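Local coordinates for protein intimin (Escherichia coli, PDB 1F00) that is a bacterial outer-membrane adhesin whose C-terminal fragment of immunoglobulin-like and C-type lectin-like domains probably binds its receptor to attach the bacterium to host cells, at residues Tyr136-Ala141 against Ile165-Ser170. Residues are numbered along the deposited sequence; the frame is centred on the assembly and turned at random.
Sequences YTWRSA and ISVISS
The carbonyl oxygen of I168 is gripped by three groups: the amide of T137 (N to O 3.0 Å), the CA-H of Y136 (CA to O 3.3 Å), and, weakly, a water that is itself hydrogen-bonded to T137 OG1. The amide lies in the plane of that carbonyl, and I168 N returns a bond to T137 O. R139 and S166 repeat the two-bond arrangement; the straighter bond of that pair is S166 N to R139 O, 2.9 Å with 164° at the hydrogen.

On the side of the sheet carrying W138, V167 makes a CH-pi contact with the indole, its CB 3.6 Å from the centroid of the six-membered ring; CG2, anti to the backbone N, lies over the same face and also reaches Y136 CB at 3.5 Å. I165 comes at the indole from its edge instead, CG2 to W138 CE3, while its CD1 turns to S140 CB. This is the antiparallel pairing of strands 136-140 and 163-169 in the Ig-like domain, with 173-179 on the far side of 163-169; the opposing strand 124-130 packs L127 and A129 on W138 in the interior between the sheets. The Y136 side chain also touches A129, with S169 CB at the ring edge, and its hydroxyl is hydrogen-bonded to the carbonyl of G131.

On the other face T137 and R139 are exposed, while S166 lies buried beneath the R139 side chain. R139 CG stands between the backbone N and the carbonyl carbon (chi1 72°); the chain runs extended from CG to NE, and the last torsion turns the guanidinium. S166 CB lies over the centre of one face of that group, 3.7 Å from CZ, while I168 CG2 meets the edge in plane at NH1. Further along the same face, T137 CB packs on I168 CG1 at 3.8 Å.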
ATOM      1  N   TYR A 136       9.689   1.342   4.836  1.00 21.53           N
ATOM      2  CA  TYR A 136       8.681   0.422   4.315  1.00 20.13           C
ATOM      3  C   TYR A 136       9.108  -0.636   3.296  1.00 20.94           C
ATOM      4  O   TYR A 136      10.033  -0.436   2.510  1.00 20.97           O
ATOM      5  CB  TYR A 136       7.543   1.240   3.695  1.00 19.90           C
ATOM      6  CG  TYR A 136       7.089   2.414   4.538  1.00 21.14           C
ATOM      7  CD1 TYR A 136       6.777   2.245   5.884  1.00 20.49           C
ATOM      8  CD2 TYR A 136       6.953   3.694   3.983  1.00 20.64           C
ATOM      9  CE1 TYR A 136       6.344   3.310   6.662  1.00 20.25           C
ATOM     10  CE2 TYR A 136       6.517   4.770   4.758  1.00 21.26           C
ATOM     11  CZ  TYR A 136       6.215   4.566   6.100  1.00 18.49           C
ATOM     12  OH  TYR A 136       5.782   5.608   6.889  1.00 22.12           O
ATOM     13  N   THR A 137       8.396  -1.761   3.314  1.00 18.17           N
ATOM     14  CA  THR A 137       8.620  -2.866   2.386  1.00 18.46           C
ATOM     15  C   THR A 137       7.223  -3.305   1.949  1.00 17.08           C
ATOM     16  O   THR A 137       6.382  -3.613   2.794  1.00 15.40           O
ATOM     17  CB  THR A 137       9.324  -4.050   3.068  1.00 19.20           C
ATOM     18  OG1 THR A 137      10.579  -3.612   3.605  1.00 22.02           O
ATOM     19  CG2 THR A 137       9.578  -5.164   2.063  1.00 22.39           C
ATOM     20  N   TRP A 138       6.981  -3.338   0.641  1.00 16.33           N
ATOM     21  CA  TRP A 138       5.662  -3.705   0.117  1.00 16.05           C
ATOM     22  C   TRP A 138       5.579  -5.101  -0.503  1.00 15.60           C
ATOM     23  O   TRP A 138       6.577  -5.667  -0.937  1.00 15.24           O
ATOM     24  CB  TRP A 138       5.213  -2.686  -0.938  1.00 16.45           C
ATOM     25  CG  TRP A 138       5.202  -1.260  -0.471  1.00 16.19           C
ATOM     26  CD1 TRP A 138       6.284  -0.442  -0.282  1.00 16.08           C
ATOM     27  CD2 TRP A 138       4.049  -0.487  -0.128  1.00 16.07           C
ATOM     28  NE1 TRP A 138       5.870   0.797   0.157  1.00 17.04           N
ATOM     29  CE2 TRP A 138       4.503   0.796   0.261  1.00 15.41           C
ATOM     30  CE3 TRP A 138       2.672  -0.755  -0.108  1.00 13.31           C
ATOM     31  CZ2 TRP A 138       3.629   1.809   0.664  1.00 14.66           C
ATOM     32  CZ3 TRP A 138       1.801   0.251   0.294  1.00 10.50           C
ATOM     33  CH2 TRP A 138       2.283   1.518   0.674  1.00 16.18           C
ATOM     34  N   ARG A 139       4.370  -5.646  -0.550  1.00 15.01           N
ATOM     35  CA  ARG A 139       4.166  -6.957  -1.145  1.00 12.63           C
ATOM     36  C   ARG A 139       2.727  -7.078  -1.607  1.00 13.54           C
ATOM     37  O   ARG A 139       1.854  -6.333  -1.162  1.00 12.50           O
ATOM     38  CB  ARG A 139       4.470  -8.070  -0.135  1.00 16.55           C
ATOM     39  CG  ARG A 139       3.438  -8.223   0.992  1.00 17.04           C
ATOM     40  CD  ARG A 139       3.767  -9.442   1.856  1.00 17.05           C
ATOM     41  NE  ARG A 139       2.696  -9.804   2.787  1.00 16.76           N
ATOM     42  CZ  ARG A 139       2.511  -9.256   3.986  1.00 17.07           C
ATOM     43  NH1 ARG A 139       3.324  -8.301   4.423  1.00 14.67           N
ATOM     44  NH2 ARG A 139       1.523  -9.690   4.765  1.00 14.98           N
ATOM     45  N   SER A 140       2.491  -8.017  -2.512  1.00 13.06           N
ATOM     46  CA  SER A 140       1.154  -8.269  -3.026  1.00 14.96           C
ATOM     47  C   SER A 140       0.829  -9.717  -2.727  1.00 14.76           C
ATOM     48  O   SER A 140       1.669 -10.589  -2.922  1.00 15.95           O
ATOM     49  CB  SER A 140       1.093  -8.055  -4.536  1.00 13.32           C
ATOM     50  OG  SER A 140      -0.146  -8.530  -5.042  1.00 14.36           O
ATOM     51  N   ALA A 141      -0.386  -9.965  -2.252  1.00 15.74           N
ATOM     52  CA  ALA A 141      -0.813 -11.322  -1.943  1.00 17.87           C
ATOM     53  C   ALA A 141      -0.936 -12.147  -3.229  1.00 17.88           C
ATOM     54  O   ALA A 141      -0.872 -13.376  -3.200  1.00 18.08           O
ATOM     55  CB  ALA A 141      -2.148 -11.293  -1.191  1.00 15.32           C
ATOM     56  N   ILE A 165      -2.624  -5.454  -1.046  1.00 16.27           N
ATOM     57  CA  ILE A 165      -1.258  -4.937  -1.076  1.00 16.11           C
ATOM     58  C   ILE A 165      -0.969  -4.608   0.374  1.00 16.19           C
ATOM     59  O   ILE A 165      -1.756  -3.916   1.024  1.00 17.74           O
ATOM     60  CB  ILE A 165      -1.136  -3.647  -1.915  1.00 14.82           C
ATOM     61  CG1 ILE A 165      -1.579  -3.915  -3.353  1.00 14.21           C
ATOM     62  CG2 ILE A 165       0.312  -3.132  -1.877  1.00 14.61           C
ATOM     63  CD1 ILE A 165      -0.819  -5.045  -4.034  1.00 17.71           C
ATOM     64  N   SER A 166       0.145  -5.123   0.887  1.00 16.58           N
ATOM     65  CA  SER A 166       0.520  -4.893   2.270  1.00 16.73           C
ATOM     66  C   SER A 166       1.856  -4.178   2.380  1.00 16.97           C
ATOM     67  O   SER A 166       2.745  -4.369   1.559  1.00 14.51           O
ATOM     68  CB  SER A 166       0.613  -6.226   3.025  1.00 14.37           C
ATOM     69  OG  SER A 166      -0.639  -6.886   3.085  1.00 15.29           O
ATOM     70  N   VAL A 167       1.982  -3.335   3.392  1.00 17.80           N
ATOM     71  CA  VAL A 167       3.235  -2.640   3.631  1.00 18.10           C
ATOM     72  C   VAL A 167       3.626  -2.950   5.066  1.00 19.33           C
ATOM     73  O   VAL A 167       2.763  -3.059   5.945  1.00 17.64           O
ATOM     74  CB  VAL A 167       3.102  -1.103   3.473  1.00 18.17           C
ATOM     75  CG1 VAL A 167       2.112  -0.551   4.488  1.00 15.37           C
ATOM     76  CG2 VAL A 167       4.468  -0.444   3.660  1.00 18.35           C
ATOM     77  N   ILE A 168       4.918  -3.133   5.300  1.00 17.81           N
ATOM     78  CA  ILE A 168       5.398  -3.385   6.650  1.00 19.00           C
ATOM     79  C   ILE A 168       6.537  -2.412   6.936  1.00 19.07           C
ATOM     80  O   ILE A 168       7.322  -2.081   6.045  1.00 18.35           O
ATOM     81  CB  ILE A 168       5.901  -4.848   6.835  1.00 20.92           C
ATOM     82  CG1 ILE A 168       7.029  -5.157   5.853  1.00 22.40           C
ATOM     83  CG2 ILE A 168       4.749  -5.818   6.638  1.00 19.69           C
ATOM     84  CD1 ILE A 168       7.535  -6.593   5.944  1.00 22.47           C
ATOM     85  N   SER A 169       6.601  -1.926   8.170  1.00 17.19           N
ATOM     86  CA  SER A 169       7.657  -1.003   8.570  1.00 19.09           C
ATOM     87  C   SER A 169       8.616  -1.803   9.441  1.00 19.52           C
ATOM     88  O   SER A 169       8.195  -2.747  10.111  1.00 23.21           O
ATOM     89  CB  SER A 169       7.058   0.178   9.341  1.00 15.99           C
ATOM     90  OG  SER A 169       6.206  -0.266  10.385  1.00 16.35           O
ATOM     91  N   SER A 170       9.894  -1.433   9.442  1.00 21.10           N
ATOM     92  CA  SER A 170      10.882  -2.178  10.210  1.00 20.20           C
ATOM     93  C   SER A 170      10.756  -2.114  11.727  1.00 21.46           C
ATOM     94  O   SER A 170      11.513  -2.778  12.434  1.00 21.97           O
ATOM     95  CB  SER A 170      12.308  -1.797   9.776  1.00 22.09           C
ATOM     96  OG  SER A 170      12.555  -0.415   9.916  1.00 23.37           O
TER
HETATM   97  O   HOH W   1      10.610  -2.517   6.053  1.00 19.96           O